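Local coordinates for putative HpcE protein (Mycolicibacterium smegmatis, PDB 6V77) that belongs to the fumarylacetoacetate hydrolase family and binds a zinc ion through acidic side chains, at residues F73-N78 / D235-G240. Numbering follows the deposited sequence.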
loop_
_atom_site.group_PDB
_atom_site.type_symbol
_atom_site.label_atom_id
_atom_site.label_comp_id
_atom_site.label_asym_id
_atom_site.label_seq_id
_atom_site.Cartn_x
_atom_site.Cartn_y
_atom_site.Cartn_z
ATOM N N PHE B 73 -1.217 3.802 -5.902
ATOM C CA PHE B 73 -1.420 3.055 -7.134
ATOM C C PHE B 73 -0.347 3.447 -8.125
ATOM O O PHE B 73 -0.223 4.624 -8.471
ATOM C CB PHE B 73 -2.803 3.336 -7.704
ATOM C CG PHE B 73 -3.873 3.018 -6.734
ATOM C CD1 PHE B 73 -4.294 1.712 -6.563
ATOM C CD2 PHE B 73 -4.394 4.013 -5.918
ATOM C CE1 PHE B 73 -5.281 1.380 -5.629
ATOM C CE2 PHE B 73 -5.411 3.696 -4.975
ATOM C CZ PHE B 73 -5.828 2.376 -4.818
ATOM N N ALA B 74 0.411 2.474 -8.592
ATOM C CA ALA B 74 1.439 2.755 -9.594
ATOM C C ALA B 74 1.068 2.018 -10.868
ATOM O O ALA B 74 0.708 0.836 -10.822
ATOM C CB ALA B 74 2.818 2.346 -9.093
ATOM N N VAL B 75 1.150 2.714 -11.994
ATOM C CA VAL B 75 0.643 2.228 -13.266
ATOM C C VAL B 75 1.837 1.878 -14.143
ATOM O O VAL B 75 2.763 2.685 -14.285
ATOM C CB VAL B 75 -0.249 3.287 -13.930
ATOM C CG1 VAL B 75 -0.748 2.806 -15.283
ATOM C CG2 VAL B 75 -1.429 3.651 -12.985
ATOM N N GLY B 76 1.835 0.661 -14.697
ATOM C CA GLY B 76 2.834 0.265 -15.669
ATOM C C GLY B 76 2.323 0.453 -17.091
ATOM O O GLY B 76 1.130 0.595 -17.320
ATOM N N LEU B 77 3.254 0.438 -18.042
ATOM C CA LEU B 77 2.979 0.529 -19.476
ATOM C C LEU B 77 1.779 1.399 -19.817
ATOM O O LEU B 77 0.751 0.884 -20.267
ATOM C CB LEU B 77 2.762 -0.868 -20.059
ATOM C CG LEU B 77 3.852 -1.884 -19.703
ATOM C CD1 LEU B 77 3.548 -3.226 -20.340
ATOM C CD2 LEU B 77 5.239 -1.388 -20.110
ATOM N N ASN B 78 1.883 2.711 -19.605
ATOM C CA ASN B 78 0.762 3.608 -19.868
ATOM C C ASN B 78 1.121 4.696 -20.874
ATOM O O ASN B 78 0.413 5.696 -20.985
ATOM C CB ASN B 78 0.234 4.210 -18.559
ATOM C CG ASN B 78 -1.185 4.742 -18.695
ATOM O OD1 ASN B 78 -1.873 4.451 -19.673
ATOM N ND2 ASN B 78 -1.632 5.513 -17.708
ATOM N N ASP B 235 -4.977 9.663 -1.385
ATOM C CA ASP B 235 -4.316 8.580 -2.115
ATOM C C ASP B 235 -3.489 9.138 -3.272
ATOM O O ASP B 235 -3.785 10.198 -3.828
ATOM C CB ASP B 235 -5.332 7.580 -2.692
ATOM C CG ASP B 235 -5.882 6.603 -1.654
ATOM O OD1 ASP B 235 -5.451 6.635 -0.477
ATOM O OD2 ASP B 235 -6.769 5.806 -2.041
ATOM N N VAL B 236 -2.472 8.372 -3.666
ATOM C CA VAL B 236 -1.491 8.787 -4.667
ATOM C C VAL B 236 -1.568 7.845 -5.859
ATOM O O VAL B 236 -1.612 6.618 -5.683
ATOM C CB VAL B 236 -0.070 8.798 -4.068
ATOM C CG1 VAL B 236 1.008 8.819 -5.185
ATOM C CG2 VAL B 236 0.091 10.000 -3.161
ATOM N N ILE B 237 -1.574 8.412 -7.069
ATOM C CA ILE B 237 -1.484 7.632 -8.304
ATOM C C ILE B 237 -0.247 8.078 -9.072
ATOM O O ILE B 237 -0.142 9.250 -9.458
ATOM C CB ILE B 237 -2.727 7.791 -9.192
ATOM C CG1 ILE B 237 -4.000 7.456 -8.425
ATOM C CG2 ILE B 237 -2.621 6.859 -10.402
ATOM C CD1 ILE B 237 -5.244 7.775 -9.267
ATOM N N PHE B 238 0.688 7.143 -9.279
ATOM C CA PHE B 238 1.792 7.307 -10.222
ATOM C C PHE B 238 1.273 6.863 -11.587
ATOM O O PHE B 238 1.013 5.675 -11.784
ATOM C CB PHE B 238 2.968 6.441 -9.777
ATOM C CG PHE B 238 3.818 7.061 -8.709
ATOM C CD1 PHE B 238 4.972 7.785 -9.074
ATOM C CD2 PHE B 238 3.512 6.912 -7.364
ATOM C CE1 PHE B 238 5.780 8.356 -8.099
ATOM C CE2 PHE B 238 4.316 7.480 -6.391
ATOM C CZ PHE B 238 5.444 8.205 -6.760
ATOM N N THR B 239 1.086 7.810 -12.521
ATOM C CA THR B 239 0.240 7.535 -13.686
ATOM C C THR B 239 0.957 6.802 -14.812
ATOM O O THR B 239 0.304 6.450 -15.808
ATOM C CB THR B 239 -0.376 8.826 -14.250
ATOM O OG1 THR B 239 0.660 9.752 -14.632
ATOM C CG2 THR B 239 -1.316 9.470 -13.223
ATOM N N GLY B 240 2.259 6.552 -14.677
ATOM C CA GLY B 240 3.014 5.869 -15.716
ATOM C C GLY B 240 4.097 6.746 -16.316
ATOM O O GLY B 240 4.070 7.965 -16.136
#
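The carbonyl O of Phe73 accepts the shortest bond here, 2.8 Å from Phe238 N, and also takes a CA-H...O contact from Ile237. Phe73 N gives a nearly straight bond (173°) to Val236 O, and Val75 N reaches Phe238 O at 3.0 Å, completing the parallel ladder. Beyond it, where strand 236-238 has ended, a side chain takes over: Asn78 holds its CG anti to the backbone N (chi1 -160°), and ND2 donates to Thr239 O at 2.9 Å with that oxygen close to the amide plane. Its OD1 meanwhile accepts from Phe216 N, so this short amide satisfies both its polar ends in a buried place. Val75 lays CG2 against Phe238 O and, more loosely, Ile237 CG2, beta-branched residues being at home in extended chain. On one face the Phe73 ring sets CD2 near Ile237 CG1, packs on Leu225 and meets Phe100 of the second subunit, work for a large aromatic; Asp235 OD2, held by Tyr232 N and Gln71 NE2, lies at its edge, 3.9 Å from CE2. On the other, bridge partners Ala74 and Phe238 have CB atoms 4.2 Å apart, and the Phe238 ring leads off to a cation-pi contact with Lys99. Glycine suits position 240, where a CB would hit Asn78 CB and Thr239 O; Gly240 N bonds to OE1 of zinc ligand Glu123. This parallel strand pair, flanked by antiparallel neighbours, belongs to the mixed sheet of the FAH fold and leads to the metal site.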